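Local coordinates for protein alpha-1,3-glucanase (Streptomyces thermodiastaticus, PDB 7C7D) that hydrolyses alpha-1,3-glycosidic linkages of alpha-1,3-glucan, as a thermostable glycoside hydrolase of family GH87, at residues N307-S312 against L331-T336; N356-A361 against A380-Y385; A408-T413 against A433-K438. All blocks are in the same frame, centred on the assembly; numbering follows the deposited sequence.

Interaction 1 (N307-S312 against L331-T336)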
ATOM      1  N   ASN A 307     -10.099  -8.674  -9.389  1.00 11.64           N
ATOM      2  CA  ASN A 307      -9.760  -7.314  -9.002  1.00 11.50           C
ATOM      3  C   ASN A 307     -11.016  -6.470  -8.821  1.00 11.71           C
ATOM      4  O   ASN A 307     -12.104  -6.830  -9.272  1.00 13.11           O
ATOM      5  CB  ASN A 307      -8.869  -6.698 -10.083  1.00 11.64           C
ATOM      6  CG  ASN A 307      -7.602  -7.506 -10.304  1.00 11.36           C
ATOM      7  OD1 ASN A 307      -7.130  -8.173  -9.389  1.00 12.08           O
ATOM      8  ND2 ASN A 307      -7.038  -7.442 -11.506  1.00 12.79           N
ATOM      9  N   PHE A 308     -10.861  -5.328  -8.143  1.00 11.39           N
ATOM     10  CA  PHE A 308     -11.952  -4.356  -8.071  1.00 11.39           C
ATOM     11  C   PHE A 308     -12.129  -3.643  -9.412  1.00 11.22           C
ATOM     12  O   PHE A 308     -13.217  -3.668  -9.998  1.00 12.40           O
ATOM     13  CB  PHE A 308     -11.723  -3.411  -6.878  1.00 11.86           C
ATOM     14  CG  PHE A 308     -12.323  -2.028  -7.020  1.00 12.80           C
ATOM     15  CD1 PHE A 308     -13.692  -1.833  -7.193  1.00 13.31           C
ATOM     16  CD2 PHE A 308     -11.508  -0.907  -6.942  1.00 12.39           C
ATOM     17  CE1 PHE A 308     -14.229  -0.548  -7.300  1.00 13.83           C
ATOM     18  CE2 PHE A 308     -12.035   0.374  -7.041  1.00 12.98           C
ATOM     19  CZ  PHE A 308     -13.390   0.563  -7.218  1.00 13.03           C
ATOM     20  N   VAL A 309     -11.062  -3.049  -9.946  1.00 11.63           N
ATOM     21  CA  VAL A 309     -11.075  -2.485 -11.292  1.00 11.65           C
ATOM     22  C   VAL A 309      -9.970  -3.147 -12.099  1.00 11.57           C
ATOM     23  O   VAL A 309      -8.824  -3.231 -11.643  1.00 12.05           O
ATOM     24  CB  VAL A 309     -10.890  -0.955 -11.289  1.00 12.18           C
ATOM     25  CG1 VAL A 309     -10.706  -0.441 -12.711  1.00 14.37           C
ATOM     26  CG2 VAL A 309     -12.084  -0.296 -10.626  1.00 13.43           C
ATOM     27  N   ASN A 310     -10.322  -3.626 -13.289  1.00 11.62           N
ATOM     28  CA  ASN A 310      -9.377  -4.253 -14.203  1.00 11.99           C
ATOM     29  C   ASN A 310      -9.545  -3.591 -15.558  1.00 12.13           C
ATOM     30  O   ASN A 310     -10.573  -3.776 -16.214  1.00 14.03           O
ATOM     31  CB  ASN A 310      -9.664  -5.748 -14.300  1.00 12.72           C
ATOM     32  CG  ASN A 310      -8.527  -6.514 -14.917  1.00 12.93           C
ATOM     33  OD1 ASN A 310      -7.509  -6.742 -14.270  1.00 14.44           O
ATOM     34  ND2 ASN A 310      -8.697  -6.938 -16.165  1.00 13.96           N
ATOM     35  N   GLY A 311      -8.541  -2.829 -15.979  1.00 11.93           N
ATOM     36  CA  GLY A 311      -8.561  -2.220 -17.292  1.00 12.48           C
ATOM     37  C   GLY A 311      -8.697  -0.711 -17.273  1.00 12.24           C
ATOM     38  O   GLY A 311      -7.925  -0.001 -16.616  1.00 13.72           O
ATOM     39  N   SER A 312      -9.697  -0.207 -17.981  1.00 12.63           N
ATOM     40  CA  SER A 312      -9.793   1.210 -18.296  1.00 13.29           C
ATOM     41  C   SER A 312     -11.085   1.806 -17.759  1.00 13.05           C
ATOM     42  O   SER A 312     -12.175   1.275 -18.016  1.00 13.84           O
ATOM     43  CB  SER A 312      -9.735   1.403 -19.812  1.00 14.91           C
ATOM     44  OG  SER A 312     -10.161   2.697 -20.181  1.00 16.71           O
ATOM     45  N   LEU A 331      -6.787  -1.869  -8.066  1.00 10.94           N
ATOM     46  CA  LEU A 331      -6.997  -1.274  -9.384  1.00 11.14           C
ATOM     47  C   LEU A 331      -5.817  -1.645 -10.265  1.00 10.92           C
ATOM     48  O   LEU A 331      -4.696  -1.173 -10.042  1.00 11.53           O
ATOM     49  CB  LEU A 331      -7.164   0.245  -9.310  1.00 12.11           C
ATOM     50  CG  LEU A 331      -8.366   0.782  -8.524  1.00 12.87           C
ATOM     51  CD1 LEU A 331      -8.049   0.961  -7.039  1.00 13.17           C
ATOM     52  CD2 LEU A 331      -8.856   2.098  -9.118  1.00 14.85           C
ATOM     53  N   TRP A 332      -6.074  -2.504 -11.242  1.00 10.74           N
ATOM     54  CA  TRP A 332      -5.092  -2.867 -12.249  1.00 11.24           C
ATOM     55  C   TRP A 332      -5.494  -2.087 -13.490  1.00 11.57           C
ATOM     56  O   TRP A 332      -6.465  -2.436 -14.163  1.00 13.01           O
ATOM     57  CB  TRP A 332      -5.136  -4.372 -12.478  1.00 13.89           C
ATOM     58  CG  TRP A 332      -4.076  -4.810 -13.394  1.00 19.18           C
ATOM     59  CD1 TRP A 332      -2.759  -4.968 -13.093  1.00 22.66           C
ATOM     60  CD2 TRP A 332      -4.217  -5.104 -14.784  1.00 21.86           C
ATOM     61  NE1 TRP A 332      -2.070  -5.366 -14.207  1.00 26.81           N
ATOM     62  CE2 TRP A 332      -2.943  -5.460 -15.261  1.00 26.81           C
ATOM     63  CE3 TRP A 332      -5.299  -5.113 -15.670  1.00 23.85           C
ATOM     64  CZ2 TRP A 332      -2.719  -5.825 -16.586  1.00 29.78           C
ATOM     65  CZ3 TRP A 332      -5.079  -5.481 -16.981  1.00 27.56           C
ATOM     66  CH2 TRP A 332      -3.798  -5.832 -17.428  1.00 30.29           C
ATOM     67  N   LEU A 333      -4.782  -0.997 -13.763  1.00 12.40           N
ATOM     68  CA  LEU A 333      -5.216  -0.006 -14.737  1.00 12.44           C
ATOM     69  C   LEU A 333      -4.352  -0.073 -15.988  1.00 13.19           C
ATOM     70  O   LEU A 333      -3.117  -0.070 -15.905  1.00 13.81           O
ATOM     71  CB  LEU A 333      -5.180   1.399 -14.129  1.00 13.13           C
ATOM     72  CG  LEU A 333      -6.197   1.594 -12.996  1.00 13.35           C
ATOM     73  CD1 LEU A 333      -5.835   2.777 -12.095  1.00 14.14           C
ATOM     74  CD2 LEU A 333      -7.610   1.758 -13.556  1.00 15.97           C
ATOM     75  N   THR A 334      -5.010  -0.134 -17.142  1.00 13.75           N
ATOM     76  CA  THR A 334      -4.339  -0.172 -18.429  1.00 14.59           C
ATOM     77  C   THR A 334      -5.128   0.684 -19.401  1.00 14.87           C
ATOM     78  O   THR A 334      -6.289   1.015 -19.161  1.00 15.73           O
ATOM     79  CB  THR A 334      -4.322  -1.595 -19.001  1.00 18.94           C
ATOM     80  OG1 THR A 334      -5.670  -2.074 -19.142  1.00 21.02           O
ATOM     81  CG2 THR A 334      -3.546  -2.530 -18.094  1.00 20.10           C
ATOM     82  N   GLY A 335      -4.492   1.026 -20.519  1.00 15.95           N
ATOM     83  CA  GLY A 335      -5.212   1.735 -21.559  1.00 15.87           C
ATOM     84  C   GLY A 335      -5.496   3.175 -21.166  1.00 15.01           C
ATOM     85  O   GLY A 335      -4.733   3.815 -20.437  1.00 14.85           O
ATOM     86  N   THR A 336      -6.620   3.689 -21.651  1.00 15.40           N
ATOM     87  CA  THR A 336      -6.934   5.100 -21.459  1.00 15.84           C
ATOM     88  C   THR A 336      -7.532   5.330 -20.078  1.00 14.78           C
ATOM     89  O   THR A 336      -8.622   4.832 -19.774  1.00 15.41           O
ATOM     90  CB  THR A 336      -7.900   5.575 -22.537  1.00 17.85           C
ATOM     91  OG1 THR A 336      -7.310   5.354 -23.820  1.00 21.15           O
ATOM     92  CG2 THR A 336      -8.210   7.063 -22.369  1.00 18.14           C
TER

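Interaction 2 (N356-A361 against A380-Y385)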
ATOM      1  N   ASN A 356      -1.895  -0.543  -9.654  1.00 10.60           N
ATOM      2  CA  ASN A 356      -0.821  -0.556 -10.633  1.00 11.11           C
ATOM      3  C   ASN A 356      -1.263   0.207 -11.870  1.00 11.26           C
ATOM      4  O   ASN A 356      -2.285  -0.125 -12.473  1.00 12.94           O
ATOM      5  CB  ASN A 356      -0.449  -1.992 -11.004  1.00 14.09           C
ATOM      6  CG  ASN A 356       0.874  -2.075 -11.737  1.00 18.12           C
ATOM      7  OD1 ASN A 356       1.287  -1.124 -12.398  1.00 20.43           O
ATOM      8  ND2 ASN A 356       1.560  -3.201 -11.602  1.00 21.08           N
ATOM      9  N   LEU A 357      -0.499   1.231 -12.245  1.00 11.15           N
ATOM     10  CA  LEU A 357      -0.687   1.895 -13.533  1.00 11.68           C
ATOM     11  C   LEU A 357       0.162   1.128 -14.532  1.00 12.57           C
ATOM     12  O   LEU A 357       1.348   1.407 -14.720  1.00 12.36           O
ATOM     13  CB  LEU A 357      -0.284   3.362 -13.460  1.00 12.78           C
ATOM     14  CG  LEU A 357      -1.003   4.215 -12.413  1.00 12.68           C
ATOM     15  CD1 LEU A 357      -0.558   5.668 -12.526  1.00 13.74           C
ATOM     16  CD2 LEU A 357      -2.509   4.106 -12.564  1.00 13.39           C
ATOM     17  N   ASN A 358      -0.447   0.131 -15.169  1.00 13.11           N
ATOM     18  CA  ASN A 358       0.285  -0.760 -16.071  0.70 14.21           C
ATOM     19  C   ASN A 358       0.218  -0.236 -17.507  1.00 15.11           C
ATOM     20  O   ASN A 358      -0.400  -0.814 -18.400  1.00 17.48           O
ATOM     21  CB  ASN A 358      -0.234  -2.190 -15.954  0.70 17.53           C
ATOM     22  CG  ASN A 358       0.646  -3.193 -16.678  0.70 21.24           C
ATOM     23  OD1 ASN A 358       1.802  -2.909 -17.003  0.70 24.48           O
ATOM     24  ND2 ASN A 358       0.104  -4.374 -16.934  0.70 23.08           N
ATOM     25  N   GLY A 359       0.888   0.884 -17.713  1.00 14.52           N
ATOM     26  CA  GLY A 359       1.091   1.460 -19.035  1.00 14.16           C
ATOM     27  C   GLY A 359      -0.005   2.422 -19.440  1.00 13.48           C
ATOM     28  O   GLY A 359      -1.155   2.331 -19.007  1.00 14.40           O
ATOM     29  N   THR A 360       0.378   3.389 -20.276  1.00 14.01           N
ATOM     30  CA  THR A 360      -0.534   4.268 -20.997  1.00 14.75           C
ATOM     31  C   THR A 360      -1.195   5.320 -20.108  1.00 13.28           C
ATOM     32  O   THR A 360      -1.997   6.112 -20.610  1.00 14.66           O
ATOM     33  CB  THR A 360      -1.602   3.485 -21.788  1.00 17.17           C
ATOM     34  OG1 THR A 360      -1.013   2.306 -22.350  1.00 19.44           O
ATOM     35  CG2 THR A 360      -2.202   4.322 -22.916  1.00 18.52           C
ATOM     36  N   ALA A 361      -0.891   5.357 -18.811  1.00 13.21           N
ATOM     37  CA  ALA A 361      -1.560   6.286 -17.911  1.00 13.25           C
ATOM     38  C   ALA A 361      -1.050   7.700 -18.151  1.00 12.98           C
ATOM     39  O   ALA A 361       0.161   7.929 -18.214  1.00 14.96           O
ATOM     40  CB  ALA A 361      -1.310   5.878 -16.460  1.00 13.22           C
ATOM     41  N   ALA A 380       2.170   0.926  -7.687  1.00 10.15           N
ATOM     42  CA  ALA A 380       3.180   0.717  -8.708  1.00  9.99           C
ATOM     43  C   ALA A 380       2.793   1.414 -10.000  1.00 10.00           C
ATOM     44  O   ALA A 380       1.611   1.582 -10.313  1.00 11.23           O
ATOM     45  CB  ALA A 380       3.398  -0.776  -8.997  1.00 12.17           C
ATOM     46  N   MET A 381       3.816   1.809 -10.751  1.00 10.57           N
ATOM     47  CA  MET A 381       3.684   2.213 -12.143  1.00 11.16           C
ATOM     48  C   MET A 381       4.607   1.319 -12.950  1.00 12.42           C
ATOM     49  O   MET A 381       5.805   1.242 -12.674  1.00 15.40           O
ATOM     50  CB  MET A 381       4.095   3.673 -12.321  1.00 11.99           C
ATOM     51  CG  MET A 381       3.257   4.646 -11.532  1.00 12.10           C
ATOM     52  SD  MET A 381       3.572   6.332 -12.084  1.00 12.53           S
ATOM     53  CE  MET A 381       2.955   7.267 -10.689  1.00 13.20           C
ATOM     54  N   TRP A 382       4.057   0.624 -13.931  1.00 13.12           N
ATOM     55  CA  TRP A 382       4.846  -0.280 -14.756  1.00 14.52           C
ATOM     56  C   TRP A 382       4.603   0.113 -16.203  1.00 14.31           C
ATOM     57  O   TRP A 382       3.534  -0.164 -16.752  1.00 15.50           O
ATOM     58  CB  TRP A 382       4.445  -1.727 -14.492  1.00 17.03           C
ATOM     59  CG  TRP A 382       5.251  -2.740 -15.238  1.00 19.02           C
ATOM     60  CD1 TRP A 382       6.498  -2.580 -15.768  1.00 18.76           C
ATOM     61  CD2 TRP A 382       4.851  -4.080 -15.538  1.00 21.76           C
ATOM     62  NE1 TRP A 382       6.900  -3.746 -16.388  1.00 21.19           N
ATOM     63  CE2 TRP A 382       5.905  -4.682 -16.256  1.00 22.47           C
ATOM     64  CE3 TRP A 382       3.704  -4.831 -15.267  1.00 24.69           C
ATOM     65  CZ2 TRP A 382       5.842  -6.001 -16.706  1.00 26.02           C
ATOM     66  CZ3 TRP A 382       3.643  -6.139 -15.713  1.00 26.25           C
ATOM     67  CH2 TRP A 382       4.705  -6.711 -16.425  1.00 27.46           C
ATOM     68  N   SER A 383       5.586   0.770 -16.812  1.00 14.07           N
ATOM     69  CA  SER A 383       5.398   1.388 -18.128  1.00 14.56           C
ATOM     70  C   SER A 383       5.649   0.388 -19.257  1.00 15.03           C
ATOM     71  O   SER A 383       6.569   0.514 -20.064  1.00 15.73           O
ATOM     72  CB  SER A 383       6.254   2.638 -18.255  1.00 14.61           C
ATOM     73  OG  SER A 383       5.630   3.715 -17.575  1.00 14.86           O
ATOM     74  N   LEU A 384       4.779  -0.615 -19.300  1.00 16.83           N
ATOM     75  CA  LEU A 384       4.679  -1.507 -20.443  1.00 18.66           C
ATOM     76  C   LEU A 384       3.762  -0.889 -21.489  1.00 18.33           C
ATOM     77  O   LEU A 384       2.831  -0.149 -21.160  1.00 20.07           O
ATOM     78  CB  LEU A 384       4.044  -2.822 -20.003  1.00 23.40           C
ATOM     79  CG  LEU A 384       4.889  -3.972 -19.465  1.00 28.01           C
ATOM     80  CD1 LEU A 384       4.104  -5.263 -19.631  1.00 29.67           C
ATOM     81  CD2 LEU A 384       6.231  -4.068 -20.168  1.00 29.70           C
ATOM     82  N   TYR A 385       4.031  -1.209 -22.757  1.00 20.31           N
ATOM     83  CA  TYR A 385       3.206  -0.816 -23.904  1.00 22.66           C
ATOM     84  C   TYR A 385       3.357   0.657 -24.268  1.00 22.47           C
ATOM     85  O   TYR A 385       3.659   0.991 -25.419  1.00 24.86           O
ATOM     86  CB  TYR A 385       1.718  -1.164 -23.717  1.00 27.61           C
ATOM     87  CG  TYR A 385       1.445  -2.501 -23.062  1.00 32.38           C
ATOM     88  CD1 TYR A 385       1.830  -3.686 -23.670  1.00 34.72           C
ATOM     89  CD2 TYR A 385       0.794  -2.574 -21.837  1.00 35.57           C
ATOM     90  CE1 TYR A 385       1.575  -4.911 -23.074  1.00 37.28           C
ATOM     91  CE2 TYR A 385       0.540  -3.789 -21.232  1.00 38.17           C
ATOM     92  CZ  TYR A 385       0.931  -4.956 -21.855  1.00 39.24           C
ATOM     93  OH  TYR A 385       0.678  -6.168 -21.255  1.00 41.14           O
TER

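Interaction 3 (A408-T413 against A433-K438)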
ATOM      1  N   ALA A 408       6.661   1.576  -6.182  1.00 10.14           N
ATOM      2  CA  ALA A 408       7.613   1.179  -7.213  1.00 10.57           C
ATOM      3  C   ALA A 408       7.266   1.880  -8.515  1.00 10.11           C
ATOM      4  O   ALA A 408       6.136   1.771  -9.005  1.00 11.55           O
ATOM      5  CB  ALA A 408       7.588  -0.334  -7.432  1.00 12.13           C
ATOM      6  N   ILE A 409       8.243   2.584  -9.080  1.00 10.03           N
ATOM      7  CA  ILE A 409       8.113   3.215 -10.386  1.00 10.61           C
ATOM      8  C   ILE A 409       9.050   2.480 -11.330  1.00 10.65           C
ATOM      9  O   ILE A 409      10.274   2.641 -11.246  1.00 11.52           O
ATOM     10  CB  ILE A 409       8.470   4.706 -10.337  1.00 11.04           C
ATOM     11  CG1 ILE A 409       7.704   5.424  -9.211  1.00 11.59           C
ATOM     12  CG2 ILE A 409       8.252   5.346 -11.707  1.00 12.28           C
ATOM     13  CD1 ILE A 409       6.194   5.348  -9.312  1.00 12.16           C
ATOM     14  N   TYR A 410       8.488   1.672 -12.230  1.00 10.86           N
ATOM     15  CA  TYR A 410       9.276   0.950 -13.227  1.00 11.16           C
ATOM     16  C   TYR A 410       9.095   1.676 -14.555  1.00 11.45           C
ATOM     17  O   TYR A 410       8.066   1.530 -15.221  1.00 12.25           O
ATOM     18  CB  TYR A 410       8.833  -0.505 -13.340  1.00 11.47           C
ATOM     19  CG  TYR A 410       8.793  -1.273 -12.042  1.00 11.96           C
ATOM     20  CD1 TYR A 410       9.957  -1.706 -11.410  1.00 14.16           C
ATOM     21  CD2 TYR A 410       7.572  -1.597 -11.464  1.00 13.31           C
ATOM     22  CE1 TYR A 410       9.891  -2.428 -10.205  1.00 14.33           C
ATOM     23  CE2 TYR A 410       7.495  -2.309 -10.289  1.00 14.93           C
ATOM     24  CZ  TYR A 410       8.643  -2.724  -9.664  1.00 14.39           C
ATOM     25  OH  TYR A 410       8.521  -3.436  -8.490  1.00 15.84           O
ATOM     26  N   GLY A 411      10.088   2.478 -14.926  1.00 11.45           N
ATOM     27  CA  GLY A 411      10.028   3.247 -16.153  1.00 11.44           C
ATOM     28  C   GLY A 411       9.057   4.414 -16.054  1.00 11.80           C
ATOM     29  O   GLY A 411       8.616   4.811 -14.976  1.00 12.31           O
ATOM     30  N   GLY A 412       8.721   4.965 -17.218  1.00 12.61           N
ATOM     31  CA  GLY A 412       7.782   6.066 -17.299  1.00 13.29           C
ATOM     32  C   GLY A 412       8.468   7.418 -17.400  1.00 12.89           C
ATOM     33  O   GLY A 412       9.682   7.559 -17.245  1.00 13.91           O
ATOM     34  N   THR A 413       7.646   8.434 -17.662  1.00 13.63           N
ATOM     35  CA  THR A 413       8.128   9.759 -18.037  1.00 13.00           C
ATOM     36  C   THR A 413       7.498  10.818 -17.147  1.00 12.98           C
ATOM     37  O   THR A 413       6.273  10.879 -17.033  1.00 14.44           O
ATOM     38  CB  THR A 413       7.767  10.047 -19.494  1.00 15.08           C
ATOM     39  OG1 THR A 413       8.392   9.064 -20.323  1.00 16.06           O
ATOM     40  CG2 THR A 413       8.234  11.440 -19.910  1.00 15.49           C
ATOM     41  N   ALA A 433      11.092   2.495  -4.730  1.00  9.68           N
ATOM     42  CA  ALA A 433      12.007   2.060  -5.774  1.00  9.79           C
ATOM     43  C   ALA A 433      11.743   2.854  -7.046  1.00 10.05           C
ATOM     44  O   ALA A 433      10.601   2.921  -7.516  1.00 10.35           O
ATOM     45  CB  ALA A 433      11.834   0.568  -6.055  1.00 10.94           C
ATOM     46  N   ILE A 434      12.799   3.466  -7.586  1.00  9.86           N
ATOM     47  CA  ILE A 434      12.772   4.147  -8.879  1.00 10.41           C
ATOM     48  C   ILE A 434      13.639   3.293  -9.796  1.00 10.42           C
ATOM     49  O   ILE A 434      14.851   3.184  -9.573  1.00 11.45           O
ATOM     50  CB  ILE A 434      13.316   5.583  -8.776  1.00 11.54           C
ATOM     51  CG1 ILE A 434      12.582   6.388  -7.690  1.00 11.20           C
ATOM     52  CG2 ILE A 434      13.286   6.277 -10.154  1.00 12.91           C
ATOM     53  CD1 ILE A 434      11.078   6.510  -7.892  1.00 11.43           C
ATOM     54  N   SER A 435      13.033   2.631 -10.782  1.00 10.54           N
ATOM     55  CA  SER A 435      13.669   1.454 -11.359  1.00 11.90           C
ATOM     56  C   SER A 435      13.513   1.365 -12.871  1.00 11.08           C
ATOM     57  O   SER A 435      12.476   1.728 -13.438  1.00 12.09           O
ATOM     58  CB  SER A 435      13.066   0.204 -10.727  1.00 12.14           C
ATOM     59  OG  SER A 435      13.621  -0.951 -11.315  1.00 13.33           O
ATOM     60  N   ASN A 436      14.559   0.829 -13.510  1.00 11.33           N
ATOM     61  CA  ASN A 436      14.541   0.423 -14.913  1.00 12.77           C
ATOM     62  C   ASN A 436      14.475  -1.098 -15.079  1.00 13.39           C
ATOM     63  O   ASN A 436      14.926  -1.639 -16.095  1.00 14.91           O
ATOM     64  CB  ASN A 436      15.732   1.010 -15.674  1.00 12.77           C
ATOM     65  CG  ASN A 436      15.452   2.405 -16.208  1.00 12.83           C
ATOM     66  OD1 ASN A 436      14.294   2.791 -16.395  1.00 13.41           O
ATOM     67  ND2 ASN A 436      16.516   3.166 -16.478  1.00 13.12           N
ATOM     68  N   GLN A 437      13.922  -1.807 -14.094  1.00 13.34           N
ATOM     69  CA  GLN A 437      13.668  -3.241 -14.223  1.00 13.84           C
ATOM     70  C   GLN A 437      12.446  -3.438 -15.111  1.00 15.12           C
ATOM     71  O   GLN A 437      11.354  -2.958 -14.792  1.00 16.17           O
ATOM     72  CB  GLN A 437      13.443  -3.857 -12.842  1.00 14.31           C
ATOM     73  CG  GLN A 437      13.339  -5.380 -12.862  1.00 15.68           C
ATOM     74  CD  GLN A 437      13.399  -6.006 -11.479  1.00 16.02           C
ATOM     75  OE1 GLN A 437      13.361  -5.313 -10.465  1.00 17.52           O
ATOM     76  NE2 GLN A 437      13.474  -7.335 -11.434  1.00 17.92           N
ATOM     77  N   LYS A 438      12.624  -4.140 -16.227  1.00 16.91           N
ATOM     78  CA  LYS A 438      11.570  -4.143 -17.238  1.00 18.80           C
ATOM     79  C   LYS A 438      10.518  -5.229 -17.039  1.00 20.49           C
ATOM     80  O   LYS A 438       9.336  -4.993 -17.320  1.00 20.65           O
ATOM     81  CB  LYS A 438      12.170  -4.221 -18.644  1.00 20.95           C
ATOM     82  CG  LYS A 438      12.864  -5.515 -18.977  1.00 23.07           C
ATOM     83  CD  LYS A 438      13.477  -5.421 -20.360  1.00 25.60           C
ATOM     84  CE  LYS A 438      14.227  -6.681 -20.725  1.00 28.74           C
ATOM     85  NZ  LYS A 438      14.781  -6.576 -22.098  1.00 30.47           N
TER

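Interaction 1 (N307-S312 against L331-T336)
N310 and W332, paired across two parallel strands, put their side chains on the same face, and CG anti to the backbone N in both (chi1 -165° and -175°) sets amide and indole going the same way. The strands, 309-311 and 331-333, belong to consecutive coils of a right-handed parallel beta-helix of the pectate lyase type. The two side chains lie alongside each other with their planes 15° apart. N310 OD1 comes 3.1 Å from W332 CE3, an oblique approach, and the oxygen also accepts a hydrogen bond of 2.9 Å from N307 ND2. The other ends of these amides are held as well, N310 ND2 by D278 OD1 and N307 OD1 by the V329 backbone N, which fixes how both are turned. T334 CG2 covers one face of the indole, toward its rim.

The opposite face of the strands is apolar. V309 CG1 meets L333 CD2 at 3.9 Å, while the F308 ring, its centre covered by V309 CG2, receives L331 CD1 at its edge. L331 and L333 reach on to L355 of the next strand.

Between the faces the backbone bonds alternate: W332 N to V309 O, G311 N to W332 O (2.8 Å and almost straight), then T334 N to G311 O, whose donor stands above the carbonyl plane. T334 OG1 lies against G311, 3.4 Å from its CA. Past the strand ends S312 OG links the two segments, accepting from G314 N and donating to T336 O at 2.7 Å.

Interaction 2 (N356-A361 against A380-Y385)
L357 O is gripped twice: W382 N donates to it across the contact at 2.9 Å, and G359 N of its own segment adds a weak bond that closes an inverse gamma turn centred on N358. The W382 donor stands above the carbonyl plane. One step earlier L357 N donates to A380 O, so this residue both gives and receives in the parallel pairing of neighbouring beta-helix coils.

Regular pairing stops there. G359 N is only 3.0 Å from W382 O, but the angle is too poor for a hydrogen bond; W382 O instead takes a weak bond from L384 N, in a second inverse gamma turn centred on S383. Both chains kink as they leave the sheet, the second one residue later in the register. The bends bring G359 CA to 3.2 Å from L384 O, a CA-H...O contact made by the bare CA of the glycine.

Side chains follow the bends. W382 has CG anti to the backbone N (chi1 -177°), and its indole is covered on one face by L384, whose CG sits 3.4 Å above the ring plane, toward the rim. L384 is wedged between two rings, for its CB lies over a face of the Y385 ring. N358 O approaches that phenol ring at its edge, 4.0 Å from Y385 CD2. On the same face of the sheet as each other, N356 CG packs 3.9 Å from A380 CB. The opposite face carries L357 and M381, side by side with CD1 of the leucine 4.1 Å from CG of the methionine.

Both of those apolar chains rest on F393 of strand 392-394 in the interior. Strand 331-333 continues the sheet beyond N356 and N358, strand 407-410 beyond M381, and W382 NE1 donates to K438 O.

Interaction 3 (A408-T413 against A433-K438)
The Y410 ring meets S435 obliquely, its CD1 3.7 Å from S435 CB and equally close to OG; Q437 O also approaches the ring obliquely, lying 4.1 Å from Y410 CG. F439 packs with the same ring edge-to-face, and the phenol OH is hydrogen-bonded to D377. The other flat group near the contact is the N436 amide, bound at both ends outside it: OD1 accepts from L446 N and ND2 donates to S481 O. Its oxygen skirts G411 CA at 4.3 Å.

S435 does more than pack on the ring. Its OG, anti to the backbone N (chi1 177°), accepts from Q437 N at 2.9 Å, an ST turn that bends the chain as strand 432-435 ends. The bend brings Q437 alongside the tyrosine, where Q437 O is buried without any hydrogen-bonding partner in the model.

Beneath this the strands pair in parallel, as in successive coils of the beta-helix. I409 N donates to A433 O at 2.8 Å, S435 N to I409 O, and G411 N to S435 O at 2.9 Å. All three donors lie nearly along the C=O axis, so the carbonyls point almost straight across the gap.

On the face away from Y410 and S435, I409 and I434 repeat one conformation: CG1 is anti to the carbonyl carbon in both, and chi2, which places CD1, is -59° in each. The two side chains point the same way, with CG1 of the first 3.8 Å from CD1 of the second, an aliphatic stack running from coil to coil.

That stack faces inward: I409 rests on I415 and V417 of strand 415-423, I434 on I450 and V452 of strand 449-458. In their own sheet the pair sits between strand 379-382, bonded through A408 and Y410, and strand 474-477, where R475 and D477 touch A433 and S435.

Followed from the N terminus, the three contacts come in series, with none nested or crossed. Interaction 1 closes an excursion of 18 residues that includes strands 318-320 and 323-325; interaction 2 closes another of 18, and interaction 3 one of 19, so each marks about one coil of the beta-helix. All belong to one parallel sheet along its flank. Interactions 1 and 2 join where L333 O probably bonds to N358 N, and interactions 2 and 3 where M381 O probably bonds to Y410 N. Interactions 1 and 3 do not touch; their centres are about 19 Å apart, with interaction 2 bridging them.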